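Local coordinates for protein Cas13d (uncultured Ruminococcus sp, PDB 6IV9) that probably matures its CRISPR RNA and, guided by it, cleaves target RNA as a HEPN-domain ribonuclease, at residues K152-K157 with Y759-P764; Y186-V191 with C290-K295; G211-R216 with K239-K244; L281-Q286 with S305-I310. The protein carries 2 engineered substitutions. All coordinates share one frame; numbering follows the deposited sequence.

Overall arrangement
All four contacts lie within a largely helical protein bound to its guide RNA, and contacts 2, 3 and 4 form one neighbourhood around helix 267-291. Contacts 2 and 4 both use that helix, their centres about 13 Å apart, and meet where Val-191 and Ile-190 pack on Val-284. Contacts 3 and 4, centres about 14 Å apart, join through a probable hydrogen bond from Arg-216 to Gln-286 and through Leu-213 on Leu-281. Contact 1 stands apart, its centre about 23 Å from that of contact 2. The nearest atoms of contacts 1 and 2 come within about 5 and 7 Å of nucleic acid, against about 25 Å for contact 3 and 20 Å for contact 4.

Contact 1. Residues K152-K157 with Y759-P764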
loop_
_atom_site.group_PDB
_atom_site.type_symbol
_atom_site.label_atom_id
_atom_site.label_comp_id
_atom_site.label_asym_id
_atom_site.label_seq_id
_atom_site.Cartn_x
_atom_site.Cartn_y
_atom_site.Cartn_z
ATOM N N LYS A 152 -21.028 -6.272 -16.879
ATOM C CA LYS A 152 -20.911 -4.898 -17.420
ATOM C C LYS A 152 -22.260 -4.183 -17.362
ATOM O O LYS A 152 -22.281 -3.067 -16.938
ATOM C CB LYS A 152 -20.455 -4.984 -18.877
ATOM C CG LYS A 152 -20.387 -3.687 -19.654
ATOM C CD LYS A 152 -19.794 -3.907 -21.016
ATOM C CE LYS A 152 -19.676 -2.671 -21.873
ATOM N NZ LYS A 152 -20.991 -2.114 -22.244
ATOM N N SER A 153 -23.340 -4.827 -17.780
ATOM C CA SER A 153 -24.655 -4.142 -17.768
ATOM C C SER A 153 -25.118 -3.810 -16.349
ATOM O O SER A 153 -25.592 -2.728 -16.130
ATOM C CB SER A 153 -25.666 -4.935 -18.516
ATOM O OG SER A 153 -25.331 -4.957 -19.881
ATOM N N GLU A 154 -24.991 -4.752 -15.432
ATOM C CA GLU A 154 -25.399 -4.502 -14.036
ATOM C C GLU A 154 -24.546 -3.371 -13.459
ATOM O O GLU A 154 -25.079 -2.536 -12.787
ATOM C CB GLU A 154 -25.163 -5.758 -13.210
ATOM C CG GLU A 154 -26.365 -6.650 -13.087
ATOM C CD GLU A 154 -27.718 -5.959 -13.115
ATOM O OE1 GLU A 154 -28.076 -5.349 -12.115
ATOM O OE2 GLU A 154 -28.382 -6.037 -14.158
ATOM N N LEU A 155 -23.248 -3.381 -13.728
ATOM C CA LEU A 155 -22.358 -2.325 -13.205
ATOM C C LEU A 155 -22.732 -0.958 -13.782
ATOM O O LEU A 155 -22.796 -0.032 -13.030
ATOM C CB LEU A 155 -20.912 -2.705 -13.507
ATOM C CG LEU A 155 -20.363 -3.787 -12.586
ATOM C CD1 LEU A 155 -19.078 -4.379 -13.113
ATOM C CD2 LEU A 155 -20.172 -3.237 -11.195
ATOM N N GLU A 156 -23.010 -0.875 -15.077
ATOM C CA GLU A 156 -23.379 0.422 -15.692
ATOM C C GLU A 156 -24.664 0.930 -15.041
ATOM O O GLU A 156 -24.740 2.091 -14.738
ATOM C CB GLU A 156 -23.577 0.260 -17.194
ATOM C CG GLU A 156 -22.283 0.029 -17.941
ATOM C CD GLU A 156 -22.407 -0.429 -19.382
ATOM O OE1 GLU A 156 -21.410 -0.410 -20.061
ATOM O OE2 GLU A 156 -23.497 -0.811 -19.793
ATOM N N LYS A 157 -25.625 0.050 -14.829
ATOM C CA LYS A 157 -26.879 0.506 -14.186
ATOM C C LYS A 157 -26.592 1.029 -12.775
ATOM O O LYS A 157 -27.087 2.065 -12.440
ATOM C CB LYS A 157 -27.876 -0.644 -14.117
ATOM C CG LYS A 157 -28.418 -1.094 -15.459
ATOM C CD LYS A 157 -29.630 -1.966 -15.316
ATOM C CE LYS A 157 -29.371 -3.410 -15.657
ATOM N NZ LYS A 157 -30.432 -4.285 -15.114
ATOM N N TYR A 759 -24.211 -10.736 -9.269
ATOM C CA TYR A 759 -24.774 -11.905 -9.986
ATOM C C TYR A 759 -26.190 -12.209 -9.498
ATOM O O TYR A 759 -27.004 -12.651 -10.260
ATOM C CB TYR A 759 -23.882 -13.124 -9.815
ATOM C CG TYR A 759 -22.746 -13.223 -10.789
ATOM C CD1 TYR A 759 -22.969 -13.396 -12.139
ATOM C CD2 TYR A 759 -21.445 -13.195 -10.351
ATOM C CE1 TYR A 759 -21.931 -13.520 -13.036
ATOM C CE2 TYR A 759 -20.395 -13.312 -11.234
ATOM C CZ TYR A 759 -20.636 -13.480 -12.577
ATOM O OH TYR A 759 -19.597 -13.602 -13.433
ATOM N N LYS A 760 -26.453 -11.925 -8.232
ATOM C CA LYS A 760 -27.761 -12.230 -7.609
ATOM C C LYS A 760 -28.864 -11.468 -8.337
ATOM O O LYS A 760 -29.963 -11.947 -8.358
ATOM C CB LYS A 760 -27.763 -11.946 -6.110
ATOM C CG LYS A 760 -28.969 -12.515 -5.390
ATOM C CD LYS A 760 -28.788 -12.733 -3.921
ATOM C CE LYS A 760 -30.066 -13.184 -3.259
ATOM N NZ LYS A 760 -29.954 -13.154 -1.787
ATOM N N GLU A 761 -28.554 -10.286 -8.843
ATOM C CA GLU A 761 -29.546 -9.459 -9.564
ATOM C C GLU A 761 -29.856 -10.039 -10.944
ATOM O O GLU A 761 -30.863 -9.652 -11.498
ATOM C CB GLU A 761 -29.052 -8.026 -9.699
ATOM C CG GLU A 761 -29.024 -7.286 -8.384
ATOM C CD GLU A 761 -30.342 -7.269 -7.641
ATOM O OE1 GLU A 761 -31.367 -7.033 -8.283
ATOM O OE2 GLU A 761 -30.337 -7.496 -6.429
ATOM N N ILE A 762 -28.991 -10.880 -11.499
ATOM C CA ILE A 762 -29.242 -11.353 -12.888
ATOM C C ILE A 762 -29.364 -12.874 -12.992
ATOM O O ILE A 762 -29.785 -13.331 -14.043
ATOM C CB ILE A 762 -28.171 -10.776 -13.823
ATOM C CG1 ILE A 762 -26.773 -11.241 -13.432
ATOM C CG2 ILE A 762 -28.253 -9.271 -13.827
ATOM C CD1 ILE A 762 -25.754 -11.008 -14.494
ATOM N N ILE A 763 -29.002 -13.614 -11.951
ATOM C CA ILE A 763 -29.124 -15.096 -11.997
ATOM C C ILE A 763 -30.305 -15.505 -11.115
ATOM O O ILE A 763 -30.200 -15.425 -9.911
ATOM C CB ILE A 763 -27.825 -15.777 -11.535
ATOM C CG1 ILE A 763 -26.586 -15.177 -12.195
ATOM C CG2 ILE A 763 -27.899 -17.271 -11.738
ATOM C CD1 ILE A 763 -26.461 -15.500 -13.642
ATOM N N PRO A 764 -31.404 -16.014 -11.702
ATOM C CA PRO A 764 -32.589 -16.420 -10.954
ATOM C C PRO A 764 -32.268 -17.524 -9.945
ATOM O O PRO A 764 -32.769 -17.499 -8.884
ATOM C CB PRO A 764 -33.499 -16.998 -12.042
ATOM C CG PRO A 764 -33.084 -16.255 -13.273
ATOM C CD PRO A 764 -31.583 -16.173 -13.134
#
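Glu-154 OE2 receives Lys-157 NZ at 2.9 Å and lies against the CG2 methyl of Ile-762. The lysine arrives on the syn side, 18° out of the carboxylate plane, an i to i+3 salt bridge that steadies Glu-154 from its own helix. The Ile-762 methyl lies alongside the bent end of the glutamate, from CG to OE2: Glu-154 CG and Glu-154 OE2 are each 3.3 Å from Ile-762 CG2, the two side chains sliding past each other in opposite directions. The methyl is placed there because it stands anti to the carbonyl carbon (chi1 61°, measured to CG1). On the other carboxylate oxygen, Glu-154 OE1 approaches Glu-761 CB to 3.7 Å, while the acidic end of Glu-761 bends away. The two carboxylates, if both ionised, would repel, and Glu-154 OE1 stays 5.3 Å from Glu-761 OE1. The contact is a small surface junction, burying 120 Å² between helix 152-160 and the C-terminal end region of the long helix 713-760, with its nearest atom about 5 Å from the bound nucleic acid. With an alanine here in place of Glu-154, Lys-157 would probably lose its salt-bridge mate, and a gap is likely to open beside the Ile-762 CG2 methyl. Tyr-759 O accepts from Ile-762 N at 2.9 Å and Ile-763 N at 2.8 Å, and the Tyr-759 hydroxyl hydrogen-bonds Leu-149 O, a second tie between these parts of the chain.

Contact 2. Residues Y186-V191 with C290-K295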
loop_
_atom_site.group_PDB
_atom_site.type_symbol
_atom_site.label_atom_id
_atom_site.label_comp_id
_atom_site.label_asym_id
_atom_site.label_seq_id
_atom_site.Cartn_x
_atom_site.Cartn_y
_atom_site.Cartn_z
ATOM N N TYR A 186 -6.645 -2.589 3.319
ATOM C CA TYR A 186 -6.179 -1.717 4.428
ATOM C C TYR A 186 -7.136 -1.668 5.618
ATOM O O TYR A 186 -6.663 -1.693 6.711
ATOM C CB TYR A 186 -5.572 -0.416 3.906
ATOM C CG TYR A 186 -4.292 -0.736 3.198
ATOM C CD1 TYR A 186 -3.171 -1.109 3.907
ATOM C CD2 TYR A 186 -4.251 -0.816 1.828
ATOM C CE1 TYR A 186 -2.010 -1.478 3.264
ATOM C CE2 TYR A 186 -3.092 -1.160 1.167
ATOM C CZ TYR A 186 -1.970 -1.501 1.885
ATOM O OH TYR A 186 -0.845 -1.880 1.236
ATOM N N VAL A 187 -8.439 -1.568 5.394
ATOM C CA VAL A 187 -9.355 -1.565 6.570
ATOM C C VAL A 187 -9.269 -2.916 7.282
ATOM O O VAL A 187 -9.352 -2.945 8.477
ATOM C CB VAL A 187 -10.799 -1.155 6.252
ATOM C CG1 VAL A 187 -10.864 0.267 5.745
ATOM C CG2 VAL A 187 -11.480 -2.111 5.313
ATOM N N THR A 188 -9.127 -3.993 6.529
ATOM C CA THR A 188 -9.029 -5.308 7.191
ATOM C C THR A 188 -7.781 -5.316 8.076
ATOM O O THR A 188 -7.869 -5.722 9.201
ATOM C CB THR A 188 -8.999 -6.445 6.166
ATOM O OG1 THR A 188 -10.249 -6.490 5.501
ATOM C CG2 THR A 188 -8.727 -7.785 6.809
ATOM N N ASN A 189 -6.665 -4.839 7.554
ATOM C CA ASN A 189 -5.413 -4.810 8.341
ATOM C C ASN A 189 -5.551 -3.880 9.551
ATOM O O ASN A 189 -5.097 -4.242 10.602
ATOM C CB ASN A 189 -4.232 -4.385 7.476
ATOM C CG ASN A 189 -3.853 -5.438 6.466
ATOM O OD1 ASN A 189 -4.358 -6.529 6.509
ATOM N ND2 ASN A 189 -2.961 -5.107 5.563
ATOM N N ILE A 190 -6.121 -2.698 9.364
ATOM C CA ILE A 190 -6.245 -1.724 10.486
ATOM C C ILE A 190 -7.140 -2.297 11.591
ATOM O O ILE A 190 -6.787 -2.215 12.732
ATOM C CB ILE A 190 -6.780 -0.374 9.978
ATOM C CG1 ILE A 190 -5.818 0.288 8.993
ATOM C CG2 ILE A 190 -7.118 0.514 11.157
ATOM C CD1 ILE A 190 -6.375 1.498 8.306
ATOM N N VAL A 191 -8.260 -2.891 11.225
ATOM C CA VAL A 191 -9.173 -3.454 12.252
ATOM C C VAL A 191 -8.430 -4.552 13.019
ATOM O O VAL A 191 -8.588 -4.639 14.210
ATOM C CB VAL A 191 -10.458 -3.984 11.601
ATOM C CG1 VAL A 191 -11.284 -4.790 12.572
ATOM C CG2 VAL A 191 -11.274 -2.861 11.010
ATOM N N CYS A 290 -18.733 -0.704 4.253
ATOM C CA CYS A 290 -19.004 -0.385 2.839
ATOM C C CYS A 290 -18.302 -1.343 1.885
ATOM O O CYS A 290 -18.726 -1.406 0.767
ATOM C CB CYS A 290 -18.515 1.012 2.518
ATOM S SG CYS A 290 -19.499 2.285 3.331
ATOM N N VAL A 291 -17.225 -1.986 2.315
ATOM C CA VAL A 291 -16.480 -2.891 1.399
ATOM C C VAL A 291 -16.656 -4.361 1.783
ATOM O O VAL A 291 -16.144 -5.187 1.066
ATOM C CB VAL A 291 -15.003 -2.482 1.329
ATOM C CG1 VAL A 291 -14.839 -1.129 0.680
ATOM C CG2 VAL A 291 -14.383 -2.476 2.702
ATOM N N PHE A 292 -17.340 -4.637 2.886
ATOM C CA PHE A 292 -17.625 -6.023 3.328
ATOM C C PHE A 292 -19.108 -6.141 3.686
ATOM O O PHE A 292 -19.692 -5.178 4.095
ATOM C CB PHE A 292 -16.712 -6.436 4.477
ATOM C CG PHE A 292 -15.299 -6.684 4.037
ATOM C CD1 PHE A 292 -14.981 -7.777 3.259
ATOM C CD2 PHE A 292 -14.299 -5.805 4.374
ATOM C CE1 PHE A 292 -13.682 -7.998 2.847
ATOM C CE2 PHE A 292 -13.005 -6.020 3.955
ATOM C CZ PHE A 292 -12.702 -7.112 3.193
ATOM N N HIS A 293 -19.677 -7.322 3.529
ATOM C CA HIS A 293 -21.118 -7.482 3.830
ATOM C C HIS A 293 -21.319 -7.941 5.272
ATOM O O HIS A 293 -20.440 -8.571 5.837
ATOM C CB HIS A 293 -21.795 -8.369 2.783
ATOM C CG HIS A 293 -21.697 -7.802 1.411
ATOM N ND1 HIS A 293 -20.504 -7.432 0.856
ATOM C CD2 HIS A 293 -22.638 -7.483 0.510
ATOM C CE1 HIS A 293 -20.707 -6.946 -0.340
ATOM N NE2 HIS A 293 -22.007 -6.966 -0.575
ATOM N N ASP A 294 -22.487 -7.640 5.814
ATOM C CA ASP A 294 -22.844 -8.066 7.186
ATOM C C ASP A 294 -23.352 -9.510 7.151
ATOM O O ASP A 294 -23.357 -10.110 6.091
ATOM C CB ASP A 294 -23.856 -7.119 7.820
ATOM C CG ASP A 294 -25.189 -7.066 7.105
ATOM O OD1 ASP A 294 -25.526 -8.015 6.397
ATOM O OD2 ASP A 294 -25.866 -6.062 7.267
ATOM N N LYS A 295 -23.864 -9.988 8.287
ATOM C CA LYS A 295 -24.359 -11.377 8.449
ATOM C C LYS A 295 -25.488 -11.655 7.457
ATOM O O LYS A 295 -25.589 -12.778 6.988
ATOM C CB LYS A 295 -24.869 -11.575 9.879
ATOM C CG LYS A 295 -25.687 -12.839 10.127
ATOM C CD LYS A 295 -26.746 -12.681 11.213
ATOM C CE LYS A 295 -27.650 -13.886 11.384
ATOM N NZ LYS A 295 -27.701 -14.354 12.789
#
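Val-187 CG2 touches Val-291 CG2 at 3.9 Å where helix 168-197 passes the C-terminal end of helix 267-291. The tight part is small: two valine methyls, and a threonine oxygen against a ring. With chi1, measured to CG1, at -63° and -66°, CG2 is in both valines the methyl left between the backbone N and the carbonyl carbon, and the side chains cross obliquely. The same Val-187 CG2 lies at the edge of the Phe-292 ring, near its plane, 4.4 Å from CE2. Closer still, Thr-188 OG1 comes within 3.2 Å of Phe-292 CE2 on an oblique line. Val-746 of helix 713-760 touches both Thr-188 and Phe-292, so a third helix covers this spot. The loose part begins where Phe-292 leaves helical backbone angles: from His-293 onward the chain diverges, ending in the exposed Asp-294 and Lys-295, the latter poorly ordered. His-293 sits where the histidine of a HEPN R-X4-H motif would fall, although this deposited protein has an alanine at the motif's arginine position, consistent with one of its engineered substitutions. Chemically, no hydrogen bond spans the two segments; Thr-188 OG1 is bonded to Ala-184 O on its own helix, which implies that its closeness to the ring is one of packing.

Contact 3. Residues G211-R216 with K239-K244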
loop_
_atom_site.group_PDB
_atom_site.type_symbol
_atom_site.label_atom_id
_atom_site.label_comp_id
_atom_site.label_asym_id
_atom_site.label_seq_id
_atom_site.Cartn_x
_atom_site.Cartn_y
_atom_site.Cartn_z
ATOM N N GLY A 211 -16.830 -3.662 15.062
ATOM C CA GLY A 211 -18.107 -3.974 14.394
ATOM C C GLY A 211 -19.301 -3.212 14.939
ATOM O O GLY A 211 -20.230 -2.996 14.180
ATOM N N TYR A 212 -19.308 -2.885 16.228
ATOM C CA TYR A 212 -20.470 -2.206 16.852
ATOM C C TYR A 212 -20.350 -0.684 16.790
ATOM O O TYR A 212 -21.233 -0.023 17.306
ATOM C CB TYR A 212 -20.659 -2.657 18.298
ATOM C CG TYR A 212 -21.178 -4.059 18.463
ATOM C CD1 TYR A 212 -22.042 -4.615 17.544
ATOM C CD2 TYR A 212 -20.799 -4.829 19.543
ATOM C CE1 TYR A 212 -22.519 -5.905 17.688
ATOM C CE2 TYR A 212 -21.262 -6.121 19.701
ATOM C CZ TYR A 212 -22.125 -6.661 18.772
ATOM O OH TYR A 212 -22.585 -7.937 18.939
ATOM N N LEU A 213 -19.254 -0.164 16.254
ATOM C CA LEU A 213 -19.106 1.302 16.121
ATOM C C LEU A 213 -19.938 1.774 14.930
ATOM O O LEU A 213 -20.153 0.997 14.032
ATOM C CB LEU A 213 -17.640 1.665 15.896
ATOM C CG LEU A 213 -16.681 1.344 17.032
ATOM C CD1 LEU A 213 -15.260 1.670 16.638
ATOM C CD2 LEU A 213 -17.056 2.090 18.289
ATOM N N SER A 214 -20.404 2.999 14.984
ATOM C CA SER A 214 -21.093 3.524 13.799
ATOM C C SER A 214 -20.745 4.997 13.688
ATOM O O SER A 214 -20.891 5.696 14.684
ATOM C CB SER A 214 -22.560 3.314 13.878
ATOM O OG SER A 214 -23.182 3.987 12.810
ATOM N N ALA A 215 -20.443 5.459 12.475
ATOM C CA ALA A 215 -20.124 6.879 12.217
ATOM C C ALA A 215 -21.402 7.712 12.332
ATOM O O ALA A 215 -21.319 8.905 12.274
ATOM C CB ALA A 215 -19.468 7.060 10.880
ATOM N N ARG A 216 -22.542 7.052 12.455
ATOM C CA ARG A 216 -23.849 7.735 12.564
ATOM C C ARG A 216 -24.136 8.063 14.030
ATOM O O ARG A 216 -25.148 8.685 14.302
ATOM C CB ARG A 216 -24.941 6.900 11.900
ATOM C CG ARG A 216 -24.941 7.025 10.384
ATOM C CD ARG A 216 -25.802 6.035 9.644
ATOM N NE ARG A 216 -25.359 4.676 9.879
ATOM C CZ ARG A 216 -24.134 4.225 9.654
ATOM N NH1 ARG A 216 -23.225 5.010 9.109
ATOM N NH2 ARG A 216 -23.821 2.989 9.981
ATOM N N LYS A 239 -22.419 -0.311 24.438
ATOM C CA LYS A 239 -21.703 -0.489 25.722
ATOM C C LYS A 239 -20.575 -1.500 25.565
ATOM O O LYS A 239 -19.546 -1.301 26.160
ATOM C CB LYS A 239 -22.675 -0.924 26.813
ATOM C CG LYS A 239 -23.701 0.125 27.191
ATOM C CD LYS A 239 -23.698 0.439 28.663
ATOM C CE LYS A 239 -25.040 0.930 29.150
ATOM N NZ LYS A 239 -26.110 0.512 28.221
ATOM N N LYS A 240 -20.793 -2.553 24.796
ATOM C CA LYS A 240 -19.725 -3.546 24.579
ATOM C C LYS A 240 -18.537 -2.861 23.904
ATOM O O LYS A 240 -17.426 -3.127 24.297
ATOM C CB LYS A 240 -20.230 -4.670 23.675
ATOM C CG LYS A 240 -21.255 -5.607 24.286
ATOM C CD LYS A 240 -21.250 -6.935 23.570
ATOM C CE LYS A 240 -22.434 -7.822 23.884
ATOM N NZ LYS A 240 -22.069 -9.252 23.761
ATOM N N SER A 241 -18.791 -2.023 22.903
ATOM C CA SER A 241 -17.688 -1.346 22.183
ATOM C C SER A 241 -17.065 -0.272 23.072
ATOM O O SER A 241 -15.876 -0.114 23.019
ATOM C CB SER A 241 -18.137 -0.807 20.855
ATOM O OG SER A 241 -19.039 0.259 21.014
ATOM N N LEU A 242 -17.871 0.423 23.864
ATOM C CA LEU A 242 -17.340 1.467 24.775
ATOM C C LEU A 242 -16.339 0.817 25.729
ATOM O O LEU A 242 -15.290 1.366 25.959
ATOM C CB LEU A 242 -18.521 2.046 25.550
ATOM C CG LEU A 242 -18.222 3.256 26.421
ATOM C CD1 LEU A 242 -17.458 4.303 25.650
ATOM C CD2 LEU A 242 -19.501 3.843 26.968
ATOM N N SER A 243 -16.689 -0.350 26.240
ATOM C CA SER A 243 -15.812 -1.059 27.191
ATOM C C SER A 243 -14.494 -1.436 26.504
ATOM O O SER A 243 -13.449 -1.272 27.104
ATOM C CB SER A 243 -16.561 -2.220 27.764
ATOM O OG SER A 243 -15.681 -3.156 28.329
ATOM N N LYS A 244 -14.569 -1.910 25.261
ATOM C CA LYS A 244 -13.360 -2.249 24.470
ATOM C C LYS A 244 -12.558 -0.973 24.193
ATOM O O LYS A 244 -11.359 -1.039 24.194
ATOM C CB LYS A 244 -13.748 -3.016 23.208
ATOM C CG LYS A 244 -14.131 -4.463 23.446
ATOM C CD LYS A 244 -12.929 -5.314 23.699
ATOM C CE LYS A 244 -13.197 -6.801 23.673
ATOM N NZ LYS A 244 -12.329 -7.501 22.696
HETATM O O HOH W 1 -20.687 2.001 19.122
#
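Tyr-212 and Ser-241 stand closest in the backbone, their CA atoms 6.1 Å apart, where the loop after helix 168-197 runs beside helix 232-251. The tyrosine CG stands anti to its own carbonyl carbon (chi1 -72°), which brings the ring alongside Lys-240. There the lysine's aliphatic part does the touching: Tyr-212 CE2 is 4.0 Å from Lys-240 CD, an oblique approach. Beyond CG the lysine chain is extended, carrying NZ past the ring toward Asp-208, with which it makes a long, weak ion pair. Ser-241 has a different conformation, OG lying between the backbone N and the carbonyl carbon (chi1 68°). From this position OG hydrogen-bonds Ile-238 O one turn back, while Ser-241 CB packs 4.0 Å from Tyr-212 CB. Leu-213 reaches in with one branch, its CD2 3.8 Å from Ser-241 OG; Phe-222 of helix 219-223 touches both residues. Ser-214 OG accepts from Arg-216 N at 3.2 Å, an ST turn further along the loop. No direct hydrogen bond links the segments. One water spans them instead, donating to Tyr-212 O at 2.8 Å and to Ser-241 OG at 3.1 Å, which implies that the loop is held to the helix by van der Waals packing of the tyrosine, leucine, lysine chain and serine, plus a water-mediated polar link.

Contact 4. Residues L281-Q286 with S305-I310; sequences LAIVGQ and SFINNI
Gln-286 lays its CG methylene over the face of the Phe-306 ring, 3.3 Å from the ring centroid and only 4° off the normal, a close and nearly centred CH-pi contact. The bend at chi2 (73°) carries the amide across the ring, where Gln-286 NE2 lies 3.5 Å from Phe-306 CG, with the amide plane turned 49° from that of the ring. Ile-283, one turn earlier on the helix, comes instead to the ring edge, its CG2 4.1 Å from Phe-306 CZ and near the ring plane. The other branch of Ile-283 extends to Ile-307, where the two CD1 methyls, of Ile-283 and Ile-307, meet at 3.9 Å. The phenylalanine is aimed at the helix by an unusual first torsion, which puts CG between its backbone N and carbonyl carbon. Replacing the ring by a small side chain such as an alanine is likely to leave the Gln-286 methylene and the Ile-283 CG2 methyl facing a gap. In the second shell, both polar ends of the buried amide are satisfied, Gln-286 OE1 by Arg-216 NH1 and NE2 by Asp-302 OD1, which probably restrains the amide's rotation. Phe-306 O in turn accepts from Asn-309 N and Ile-310 N, closing the weakly bonded turn of helix 306-309. Around this core, Met-501 of helix 497-505 touches both Ile-283 and Phe-306, Tyr-314 and Leu-318 of helix 312-330 cover the isoleucines, and Val-284 faces helix 168-197.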
loop_
_atom_site.group_PDB
_atom_site.type_symbol
_atom_site.label_atom_id
_atom_site.label_comp_id
_atom_site.label_asym_id
_atom_site.label_seq_id
_atom_site.Cartn_x
_atom_site.Cartn_y
_atom_site.Cartn_z
ATOM N N LEU A 281 -11.767 5.698 14.750
ATOM C CA LEU A 281 -12.190 4.280 14.777
ATOM C C LEU A 281 -13.553 4.112 14.110
ATOM O O LEU A 281 -13.712 3.218 13.348
ATOM C CB LEU A 281 -12.258 3.821 16.230
ATOM C CG LEU A 281 -10.959 3.917 17.009
ATOM C CD1 LEU A 281 -11.141 3.378 18.405
ATOM C CD2 LEU A 281 -9.850 3.190 16.303
ATOM N N ALA A 282 -14.486 4.995 14.410
ATOM C CA ALA A 282 -15.836 4.914 13.826
ATOM C C ALA A 282 -15.747 5.067 12.304
ATOM O O ALA A 282 -16.483 4.421 11.618
ATOM C CB ALA A 282 -16.702 5.971 14.440
ATOM N N ILE A 283 -14.898 5.956 11.818
ATOM C CA ILE A 283 -14.744 6.128 10.345
ATOM C C ILE A 283 -14.169 4.848 9.738
ATOM O O ILE A 283 -14.672 4.402 8.749
ATOM C CB ILE A 283 -13.898 7.360 10.008
ATOM C CG1 ILE A 283 -14.685 8.641 10.255
ATOM C CG2 ILE A 283 -13.403 7.284 8.585
ATOM C CD1 ILE A 283 -13.851 9.872 10.290
ATOM N N VAL A 284 -13.178 4.254 10.390
ATOM C CA VAL A 284 -12.580 2.991 9.888
ATOM C C VAL A 284 -13.682 1.931 9.856
ATOM O O VAL A 284 -13.781 1.239 8.885
ATOM C CB VAL A 284 -11.411 2.552 10.781
ATOM C CG1 VAL A 284 -11.038 1.107 10.545
ATOM C CG2 VAL A 284 -10.204 3.441 10.596
ATOM N N GLY A 285 -14.503 1.866 10.892
ATOM C CA GLY A 285 -15.601 0.890 10.940
ATOM C C GLY A 285 -16.598 1.116 9.819
ATOM O O GLY A 285 -17.059 0.154 9.244
ATOM N N GLN A 286 -16.902 2.370 9.532
ATOM C CA GLN A 286 -17.862 2.724 8.462
ATOM C C GLN A 286 -17.319 2.265 7.105
ATOM O O GLN A 286 -18.064 1.700 6.334
ATOM C CB GLN A 286 -18.136 4.223 8.506
ATOM C CG GLN A 286 -18.661 4.799 7.207
ATOM C CD GLN A 286 -20.090 4.424 6.918
ATOM O OE1 GLN A 286 -20.829 3.996 7.779
ATOM N NE2 GLN A 286 -20.480 4.587 5.672
ATOM N N SER A 305 -20.003 9.258 0.102
ATOM C CA SER A 305 -20.772 10.453 0.524
ATOM C C SER A 305 -20.841 10.622 2.043
ATOM O O SER A 305 -20.998 11.735 2.474
ATOM C CB SER A 305 -22.151 10.371 -0.040
ATOM O OG SER A 305 -22.820 9.248 0.470
ATOM N N PHE A 306 -20.617 9.559 2.802
ATOM C CA PHE A 306 -20.868 9.577 4.265
ATOM C C PHE A 306 -20.079 10.664 4.989
ATOM O O PHE A 306 -20.636 11.239 5.899
ATOM C CB PHE A 306 -20.687 8.190 4.883
ATOM C CG PHE A 306 -19.289 7.892 5.355
ATOM C CD1 PHE A 306 -18.854 8.348 6.580
ATOM C CD2 PHE A 306 -18.375 7.268 4.531
ATOM C CE1 PHE A 306 -17.563 8.118 7.010
ATOM C CE2 PHE A 306 -17.080 7.044 4.959
ATOM C CZ PHE A 306 -16.678 7.464 6.196
ATOM N N ILE A 307 -18.843 10.920 4.587
ATOM C CA ILE A 307 -17.998 11.873 5.358
ATOM C C ILE A 307 -18.611 13.267 5.352
ATOM O O ILE A 307 -18.354 13.988 6.284
ATOM C CB ILE A 307 -16.519 11.864 4.943
ATOM C CG1 ILE A 307 -15.638 12.411 6.063
ATOM C CG2 ILE A 307 -16.295 12.601 3.645
ATOM C CD1 ILE A 307 -15.753 11.650 7.344
ATOM N N ASN A 308 -19.321 13.617 4.286
ATOM C CA ASN A 308 -19.949 14.956 4.178
ATOM C C ASN A 308 -21.368 14.954 4.755
ATOM O O ASN A 308 -21.913 16.015 4.874
ATOM C CB ASN A 308 -19.962 15.436 2.728
ATOM C CG ASN A 308 -18.573 15.553 2.149
ATOM O OD1 ASN A 308 -17.866 16.505 2.404
ATOM N ND2 ASN A 308 -18.167 14.567 1.388
ATOM N N ASN A 309 -21.907 13.793 5.100
ATOM C CA ASN A 309 -23.302 13.670 5.585
ATOM C C ASN A 309 -23.399 13.381 7.083
ATOM O O ASN A 309 -24.442 13.631 7.644
ATOM C CB ASN A 309 -24.029 12.553 4.853
ATOM C CG ASN A 309 -24.268 12.885 3.403
ATOM O OD1 ASN A 309 -24.149 14.031 3.006
ATOM N ND2 ASN A 309 -24.583 11.875 2.615
ATOM N N ILE A 310 -22.336 12.889 7.714
ATOM C CA ILE A 310 -22.377 12.567 9.170
ATOM C C ILE A 310 -22.233 13.849 9.989
ATOM O O ILE A 310 -22.018 14.889 9.413
ATOM C CB ILE A 310 -21.336 11.507 9.575
ATOM C CG1 ILE A 310 -19.923 11.903 9.154
ATOM C CG2 ILE A 310 -21.731 10.145 9.048
ATOM C CD1 ILE A 310 -18.851 11.013 9.707
#